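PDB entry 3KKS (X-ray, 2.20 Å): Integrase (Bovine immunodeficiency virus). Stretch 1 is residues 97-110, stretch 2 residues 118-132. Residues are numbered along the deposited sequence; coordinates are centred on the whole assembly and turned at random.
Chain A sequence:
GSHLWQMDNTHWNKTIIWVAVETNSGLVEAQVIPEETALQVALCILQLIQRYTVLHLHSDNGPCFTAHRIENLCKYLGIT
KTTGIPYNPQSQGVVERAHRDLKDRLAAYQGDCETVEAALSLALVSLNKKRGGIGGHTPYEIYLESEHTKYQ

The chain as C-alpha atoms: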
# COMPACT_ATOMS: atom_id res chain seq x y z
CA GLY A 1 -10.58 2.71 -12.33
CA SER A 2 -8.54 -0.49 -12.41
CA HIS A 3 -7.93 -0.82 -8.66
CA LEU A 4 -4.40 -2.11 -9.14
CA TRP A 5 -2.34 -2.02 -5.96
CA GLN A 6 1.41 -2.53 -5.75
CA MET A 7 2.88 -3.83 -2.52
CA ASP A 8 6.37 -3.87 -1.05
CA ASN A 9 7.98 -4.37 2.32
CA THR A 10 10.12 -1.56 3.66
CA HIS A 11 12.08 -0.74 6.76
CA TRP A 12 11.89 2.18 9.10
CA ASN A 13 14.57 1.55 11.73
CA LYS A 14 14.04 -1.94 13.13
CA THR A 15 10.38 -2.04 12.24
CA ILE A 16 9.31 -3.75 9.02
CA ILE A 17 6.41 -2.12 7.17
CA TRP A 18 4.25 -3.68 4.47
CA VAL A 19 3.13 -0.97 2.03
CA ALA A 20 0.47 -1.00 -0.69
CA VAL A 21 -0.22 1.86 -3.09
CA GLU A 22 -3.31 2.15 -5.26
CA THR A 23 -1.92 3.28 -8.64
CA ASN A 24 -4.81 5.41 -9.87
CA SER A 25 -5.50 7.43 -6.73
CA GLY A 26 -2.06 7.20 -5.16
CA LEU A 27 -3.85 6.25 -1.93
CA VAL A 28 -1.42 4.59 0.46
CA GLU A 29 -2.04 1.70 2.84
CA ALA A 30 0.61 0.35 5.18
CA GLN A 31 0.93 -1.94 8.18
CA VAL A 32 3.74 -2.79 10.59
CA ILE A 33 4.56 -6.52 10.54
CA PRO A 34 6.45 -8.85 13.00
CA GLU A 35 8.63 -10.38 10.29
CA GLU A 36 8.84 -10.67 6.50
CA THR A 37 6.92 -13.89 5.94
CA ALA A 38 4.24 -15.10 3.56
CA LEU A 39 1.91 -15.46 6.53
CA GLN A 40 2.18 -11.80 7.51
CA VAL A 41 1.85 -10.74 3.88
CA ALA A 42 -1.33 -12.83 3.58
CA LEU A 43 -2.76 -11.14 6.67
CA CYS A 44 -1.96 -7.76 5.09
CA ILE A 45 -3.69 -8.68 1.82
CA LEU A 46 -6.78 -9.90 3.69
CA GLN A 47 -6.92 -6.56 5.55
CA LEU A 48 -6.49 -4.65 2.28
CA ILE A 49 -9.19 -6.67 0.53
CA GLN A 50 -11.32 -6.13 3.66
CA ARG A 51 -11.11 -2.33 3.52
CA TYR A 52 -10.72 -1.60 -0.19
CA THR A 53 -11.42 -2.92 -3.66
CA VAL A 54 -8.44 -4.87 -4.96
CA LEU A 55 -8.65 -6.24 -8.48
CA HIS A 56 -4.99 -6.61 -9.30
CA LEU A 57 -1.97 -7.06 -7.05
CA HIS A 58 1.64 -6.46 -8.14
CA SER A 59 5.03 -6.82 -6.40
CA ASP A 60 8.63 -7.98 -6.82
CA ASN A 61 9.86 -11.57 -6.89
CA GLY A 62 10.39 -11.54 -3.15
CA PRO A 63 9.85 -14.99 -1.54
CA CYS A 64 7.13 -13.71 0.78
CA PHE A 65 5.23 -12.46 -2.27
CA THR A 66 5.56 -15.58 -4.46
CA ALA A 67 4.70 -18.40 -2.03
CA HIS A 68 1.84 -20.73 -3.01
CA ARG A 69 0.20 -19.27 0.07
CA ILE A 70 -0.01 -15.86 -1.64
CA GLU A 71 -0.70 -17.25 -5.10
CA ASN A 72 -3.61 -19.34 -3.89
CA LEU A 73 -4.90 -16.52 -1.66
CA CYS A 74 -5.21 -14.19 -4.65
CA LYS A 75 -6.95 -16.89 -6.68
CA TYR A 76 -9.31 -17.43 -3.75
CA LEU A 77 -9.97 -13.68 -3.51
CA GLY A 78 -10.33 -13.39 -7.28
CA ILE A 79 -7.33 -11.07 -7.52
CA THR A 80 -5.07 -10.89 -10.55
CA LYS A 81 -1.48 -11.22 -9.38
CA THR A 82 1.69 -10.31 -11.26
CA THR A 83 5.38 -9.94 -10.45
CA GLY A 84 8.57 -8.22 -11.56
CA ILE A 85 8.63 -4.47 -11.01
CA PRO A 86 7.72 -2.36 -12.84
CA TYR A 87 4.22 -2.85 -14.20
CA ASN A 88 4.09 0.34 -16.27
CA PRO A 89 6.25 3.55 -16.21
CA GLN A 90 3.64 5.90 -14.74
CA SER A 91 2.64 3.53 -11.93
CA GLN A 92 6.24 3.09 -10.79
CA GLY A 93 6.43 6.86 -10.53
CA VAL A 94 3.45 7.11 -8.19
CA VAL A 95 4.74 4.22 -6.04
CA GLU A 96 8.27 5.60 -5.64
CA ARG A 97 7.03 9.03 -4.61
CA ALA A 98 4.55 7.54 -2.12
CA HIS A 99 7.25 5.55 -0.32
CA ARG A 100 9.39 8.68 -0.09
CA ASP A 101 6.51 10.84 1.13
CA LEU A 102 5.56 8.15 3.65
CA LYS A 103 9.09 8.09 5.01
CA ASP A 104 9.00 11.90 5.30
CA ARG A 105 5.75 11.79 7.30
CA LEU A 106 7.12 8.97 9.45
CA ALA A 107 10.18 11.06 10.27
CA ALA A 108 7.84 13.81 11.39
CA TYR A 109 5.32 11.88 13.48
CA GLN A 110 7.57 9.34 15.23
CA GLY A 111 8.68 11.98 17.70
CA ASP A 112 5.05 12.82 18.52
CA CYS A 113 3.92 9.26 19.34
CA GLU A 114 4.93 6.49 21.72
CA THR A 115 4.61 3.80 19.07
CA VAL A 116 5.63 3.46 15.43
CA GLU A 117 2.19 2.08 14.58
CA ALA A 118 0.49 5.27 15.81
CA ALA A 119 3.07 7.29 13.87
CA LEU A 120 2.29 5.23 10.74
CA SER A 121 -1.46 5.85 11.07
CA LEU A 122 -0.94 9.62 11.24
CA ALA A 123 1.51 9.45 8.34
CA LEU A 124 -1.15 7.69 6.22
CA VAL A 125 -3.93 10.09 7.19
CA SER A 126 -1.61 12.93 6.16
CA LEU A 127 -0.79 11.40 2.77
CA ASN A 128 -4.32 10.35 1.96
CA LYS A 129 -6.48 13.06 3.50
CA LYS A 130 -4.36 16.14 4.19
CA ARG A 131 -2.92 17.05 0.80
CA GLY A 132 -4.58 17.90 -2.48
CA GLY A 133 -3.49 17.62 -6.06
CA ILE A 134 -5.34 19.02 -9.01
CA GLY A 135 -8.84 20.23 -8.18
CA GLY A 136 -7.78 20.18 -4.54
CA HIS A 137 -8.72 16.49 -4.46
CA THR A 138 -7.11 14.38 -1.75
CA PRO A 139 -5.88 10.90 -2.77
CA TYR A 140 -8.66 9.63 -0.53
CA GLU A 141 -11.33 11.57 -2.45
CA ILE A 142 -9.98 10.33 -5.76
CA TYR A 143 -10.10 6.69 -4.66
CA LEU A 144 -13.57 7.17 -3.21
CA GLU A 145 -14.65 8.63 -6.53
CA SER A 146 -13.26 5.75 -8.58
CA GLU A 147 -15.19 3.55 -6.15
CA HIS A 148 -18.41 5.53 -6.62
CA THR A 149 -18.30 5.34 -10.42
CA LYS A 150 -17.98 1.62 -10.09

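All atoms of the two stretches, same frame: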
# COMPACT_ATOMS: atom_id res chain seq x y z
N ARG A 97 7.31 7.80 -5.33
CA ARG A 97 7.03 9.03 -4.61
C ARG A 97 6.29 8.77 -3.30
O ARG A 97 6.59 9.39 -2.28
CB ARG A 97 6.22 9.98 -5.49
CG ARG A 97 5.85 11.28 -4.81
CD ARG A 97 5.12 12.24 -5.75
NE ARG A 97 3.96 11.61 -6.39
CZ ARG A 97 2.75 12.16 -6.46
NH1 ARG A 97 1.77 11.50 -7.06
NH2 ARG A 97 2.51 13.34 -5.90
N ALA A 98 5.32 7.86 -3.32
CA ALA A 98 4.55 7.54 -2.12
C ALA A 98 5.44 7.00 -1.01
O ALA A 98 5.29 7.39 0.15
CB ALA A 98 3.45 6.52 -2.46
N HIS A 99 6.36 6.11 -1.33
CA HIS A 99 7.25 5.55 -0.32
C HIS A 99 8.13 6.62 0.30
O HIS A 99 8.43 6.59 1.49
CB HIS A 99 8.14 4.45 -0.92
CG HIS A 99 7.46 3.12 -1.02
ND1 HIS A 99 7.81 2.05 -0.23
CD2 HIS A 99 6.45 2.69 -1.81
CE1 HIS A 99 7.04 1.01 -0.52
NE2 HIS A 99 6.20 1.38 -1.48
N ARG A 100 8.54 7.57 -0.53
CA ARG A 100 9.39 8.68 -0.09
C ARG A 100 8.58 9.60 0.82
O ARG A 100 9.02 9.95 1.91
CB ARG A 100 9.89 9.45 -1.32
CG ARG A 100 11.08 10.35 -1.08
CD ARG A 100 10.67 11.65 -0.42
NE ARG A 100 9.66 12.37 -1.19
CZ ARG A 100 9.79 12.72 -2.47
NH1 ARG A 100 10.90 12.42 -3.13
NH2 ARG A 100 8.81 13.37 -3.08
N ASP A 101 7.39 9.96 0.36
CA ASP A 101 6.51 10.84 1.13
C ASP A 101 6.10 10.19 2.46
O ASP A 101 5.93 10.87 3.46
CB ASP A 101 5.26 11.16 0.31
CG ASP A 101 5.56 12.05 -0.88
OD1 ASP A 101 4.65 12.27 -1.71
OD2 ASP A 101 6.70 12.54 -0.98
N LEU A 102 5.94 8.87 2.45
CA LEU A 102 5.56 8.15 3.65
C LEU A 102 6.70 8.23 4.65
O LEU A 102 6.48 8.44 5.85
CB LEU A 102 5.27 6.68 3.32
CG LEU A 102 4.76 5.85 4.50
CD1 LEU A 102 3.42 6.40 4.95
CD2 LEU A 102 4.64 4.38 4.10
N LYS A 103 7.92 8.04 4.16
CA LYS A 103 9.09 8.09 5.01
C LYS A 103 9.28 9.50 5.58
O LYS A 103 9.74 9.64 6.71
CB LYS A 103 10.32 7.63 4.23
CG LYS A 103 10.25 6.16 3.85
CD LYS A 103 11.42 5.73 2.98
CE LYS A 103 11.35 4.25 2.62
NZ LYS A 103 11.40 3.39 3.83
N ASP A 104 8.89 10.52 4.83
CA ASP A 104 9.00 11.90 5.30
C ASP A 104 8.00 12.13 6.44
O ASP A 104 8.33 12.76 7.44
CB ASP A 104 8.73 12.88 4.15
CG ASP A 104 9.83 12.85 3.09
OD1 ASP A 104 9.59 13.35 1.96
OD2 ASP A 104 10.93 12.34 3.38
N ARG A 105 6.78 11.62 6.28
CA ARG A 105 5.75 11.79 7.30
C ARG A 105 6.13 11.01 8.56
O ARG A 105 5.92 11.47 9.68
CB ARG A 105 4.39 11.31 6.79
CG ARG A 105 3.86 12.08 5.59
CD ARG A 105 3.59 13.55 5.93
NE ARG A 105 2.90 14.22 4.83
CZ ARG A 105 3.48 14.65 3.72
NH1 ARG A 105 4.79 14.48 3.56
NH2 ARG A 105 2.77 15.24 2.77
N LEU A 106 6.69 9.83 8.36
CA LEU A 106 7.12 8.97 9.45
C LEU A 106 8.17 9.72 10.26
O LEU A 106 8.12 9.76 11.49
CB LEU A 106 7.70 7.67 8.89
CG LEU A 106 7.11 6.31 9.30
CD1 LEU A 106 5.67 6.45 9.74
CD2 LEU A 106 7.23 5.34 8.15
N ALA A 107 9.14 10.32 9.58
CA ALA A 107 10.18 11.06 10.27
C ALA A 107 9.57 12.17 11.11
O ALA A 107 10.08 12.49 12.18
CB ALA A 107 11.15 11.66 9.27
N ALA A 108 8.47 12.74 10.65
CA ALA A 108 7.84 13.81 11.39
C ALA A 108 7.04 13.34 12.60
O ALA A 108 7.23 13.84 13.71
CB ALA A 108 6.94 14.63 10.47
N TYR A 109 6.17 12.35 12.40
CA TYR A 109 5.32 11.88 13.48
C TYR A 109 5.90 10.96 14.55
O TYR A 109 5.36 10.90 15.65
CB TYR A 109 4.07 11.24 12.88
CG TYR A 109 3.20 12.21 12.10
CD1 TYR A 109 2.66 13.35 12.71
CD2 TYR A 109 2.90 11.99 10.76
CE1 TYR A 109 1.84 14.23 12.01
CE2 TYR A 109 2.09 12.87 10.04
CZ TYR A 109 1.55 13.98 10.67
OH TYR A 109 0.73 14.83 9.97
N GLN A 110 6.99 10.26 14.25
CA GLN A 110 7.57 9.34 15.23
C GLN A 110 7.91 10.02 16.55
O GLN A 110 7.76 9.42 17.62
CB GLN A 110 8.82 8.66 14.65
CG GLN A 110 9.94 9.62 14.28
CD GLN A 110 11.21 8.90 13.88
OE1 GLN A 110 12.17 9.52 13.44
NE2 GLN A 110 11.22 7.58 14.05
N ALA A 118 1.31 4.07 15.72
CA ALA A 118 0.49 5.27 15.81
C ALA A 118 1.08 6.32 14.87
O ALA A 118 0.36 7.11 14.26
CB ALA A 118 0.46 5.79 17.23
N ALA A 119 2.41 6.34 14.76
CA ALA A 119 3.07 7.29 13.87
C ALA A 119 2.72 6.96 12.41
O ALA A 119 2.54 7.87 11.60
CB ALA A 119 4.58 7.23 14.06
N LEU A 120 2.62 5.67 12.10
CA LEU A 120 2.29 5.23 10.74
C LEU A 120 0.86 5.63 10.36
O LEU A 120 0.60 6.07 9.24
CB LEU A 120 2.47 3.70 10.62
CG LEU A 120 2.11 3.10 9.24
CD1 LEU A 120 2.93 3.79 8.16
CD2 LEU A 120 2.37 1.60 9.23
N SER A 121 -0.07 5.47 11.30
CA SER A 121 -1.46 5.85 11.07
C SER A 121 -1.55 7.34 10.72
O SER A 121 -2.22 7.73 9.77
CB SER A 121 -2.30 5.58 12.32
OG SER A 121 -2.59 4.20 12.44
N LEU A 122 -0.89 8.18 11.51
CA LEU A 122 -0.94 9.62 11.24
C LEU A 122 -0.26 9.95 9.92
O LEU A 122 -0.68 10.87 9.22
CB LEU A 122 -0.27 10.40 12.37
CG LEU A 122 -0.96 10.41 13.74
CD1 LEU A 122 -0.09 11.23 14.69
CD2 LEU A 122 -2.34 11.03 13.64
N ALA A 123 0.79 9.22 9.59
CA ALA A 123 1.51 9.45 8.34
C ALA A 123 0.60 9.12 7.15
O ALA A 123 0.67 9.79 6.12
CB ALA A 123 2.77 8.60 8.28
N LEU A 124 -0.25 8.10 7.29
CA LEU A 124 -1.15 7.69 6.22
C LEU A 124 -2.33 8.66 6.06
O LEU A 124 -2.77 8.93 4.95
CB LEU A 124 -1.68 6.27 6.48
CG LEU A 124 -0.59 5.19 6.37
CD1 LEU A 124 -1.06 3.89 7.00
CD2 LEU A 124 -0.24 4.99 4.90
N VAL A 125 -2.84 9.14 7.18
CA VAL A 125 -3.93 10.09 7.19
C VAL A 125 -3.48 11.37 6.47
O VAL A 125 -4.23 11.98 5.71
CB VAL A 125 -4.31 10.45 8.63
CG1 VAL A 125 -5.17 11.70 8.66
CG2 VAL A 125 -5.04 9.28 9.25
N SER A 126 -2.23 11.75 6.74
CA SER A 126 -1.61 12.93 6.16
C SER A 126 -1.50 12.80 4.64
O SER A 126 -1.87 13.70 3.90
CB SER A 126 -0.21 13.12 6.77
OG SER A 126 0.52 14.14 6.10
N LEU A 127 -0.97 11.66 4.20
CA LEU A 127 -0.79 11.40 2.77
C LEU A 127 -2.09 11.28 2.01
O LEU A 127 -2.23 11.80 0.91
CB LEU A 127 0.00 10.11 2.56
CG LEU A 127 1.44 10.08 3.10
CD1 LEU A 127 2.05 8.73 2.83
CD2 LEU A 127 2.25 11.18 2.42
N ASN A 128 -3.05 10.59 2.62
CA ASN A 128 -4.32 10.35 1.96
C ASN A 128 -5.42 11.39 2.11
O ASN A 128 -6.24 11.55 1.20
CB ASN A 128 -4.87 9.01 2.42
CG ASN A 128 -3.95 7.86 2.08
OD1 ASN A 128 -3.22 7.93 1.09
ND2 ASN A 128 -3.99 6.80 2.87
N LYS A 129 -5.43 12.09 3.23
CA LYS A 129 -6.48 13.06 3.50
C LYS A 129 -6.06 14.50 3.75
O LYS A 129 -6.91 15.37 3.81
CB LYS A 129 -7.28 12.59 4.70
CG LYS A 129 -7.88 11.20 4.58
CD LYS A 129 -8.58 10.81 5.87
CE LYS A 129 -9.51 9.64 5.68
NZ LYS A 129 -10.20 9.32 6.95
N LYS A 130 -4.76 14.77 3.89
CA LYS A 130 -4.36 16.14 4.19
C LYS A 130 -3.52 16.86 3.14
O LYS A 130 -2.79 17.79 3.46
CB LYS A 130 -3.66 16.17 5.55
CG LYS A 130 -4.60 15.79 6.68
CD LYS A 130 -3.88 15.66 8.00
CE LYS A 130 -4.88 15.51 9.14
NZ LYS A 130 -4.20 15.16 10.43
N ARG A 131 -3.64 16.42 1.90
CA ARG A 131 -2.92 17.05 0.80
C ARG A 131 -3.81 16.92 -0.43
O ARG A 131 -4.53 15.93 -0.58
CB ARG A 131 -1.58 16.36 0.56
CG ARG A 131 -1.70 14.91 0.17
CD ARG A 131 -0.64 14.08 0.84
NE ARG A 131 0.55 13.90 0.02
CZ ARG A 131 0.78 12.84 -0.75
NH1 ARG A 131 -0.09 11.85 -0.81
NH2 ARG A 131 1.91 12.75 -1.43
N GLY A 132 -3.78 17.93 -1.28
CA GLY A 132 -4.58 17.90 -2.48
C GLY A 132 -3.70 17.87 -3.70
O GLY A 132 -2.48 18.05 -3.61
O HOH W 1 0.04 15.63 3.54

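The helical part of residues 97-110 packs against the helix that runs through to Lys129, with their axes 8.6 Å apart at closest approach. Their N-to-C directions differ by 129°, so they run roughly against each other. The contact buries 688 Å², both sides summed. Small residues make the close approach possible. The CA atoms of Arg105 and Ala123 are 5.0 Å apart, and those of Tyr109 and Ala119 are 5.1 Å apart. A methyl group is all that Ala119 and Ala123 bring to these points. The methyl of Ala123 sits in a hole formed by Leu102, Leu106, Arg105 and Tyr109, with its CB 3.5 Å from Arg105 CB.

Leu102 is a knob from the first helix. Its CA-to-CB bond points sideways, but chi1 t and chi2 p bring its end nearer the second helix. CD1 sits among Leu120, Ala123, Leu124 and Leu127. The closest of these contacts is Leu102 CD1 to Leu127 CD1, 3.4 Å. Leu127 also starts sideways and reaches in with an m, t rotamer. Leu106 lies off the usual wells, with chi1 -123° and chi2 25°. In this form its CD1 is 3.9 Å from Ala123 CB and 4.1 Å from Leu120 CD1.

The CA-to-CB bond of Tyr109 points toward the second helix, and chi1 is m. Its ring enters a hole made by Ala119, Leu122, Ala123 and Ser126. Leu122 CB lies over one face, 3.9 Å from the centroid of the Tyr109 ring, in a CH-pi contact. Ser126 CB lies at the ring edge, 3.7 Å from Tyr109 OH.

Arg105 combines apolar and polar contacts. Its m, m start lays the aliphatic part along the second helix, where CG is 3.7 Å from Leu127 CD2. That same methyl covers one face of the guanidinium. At the edge, Arg105 NE donates to Ser126 OG, 2.7 Å away. The CA-to-CB bond of Ser126 points toward the first helix, and chi1 t places OG within reach of Arg105 NE. Water 1 accepts from Arg105 NH2 at 2.9 Å and donates to Ser126 O at 2.7 Å, adding a second link between the helices.

Beyond the second helix, Arg131 folds back with chi1 p and chi2 and chi3 off the wells. Its NH2 forms a salt bridge with Asp101 OD1, 2.8 Å away. Asp101 is buried, so this charge pairing suits its place. Asp101 OD2 also accepts from Arg100 NE at 3.0 Å, within another salt bridge. Arg105 NH2 is 3.8 Å from Arg131 NE, a close pair of like charges.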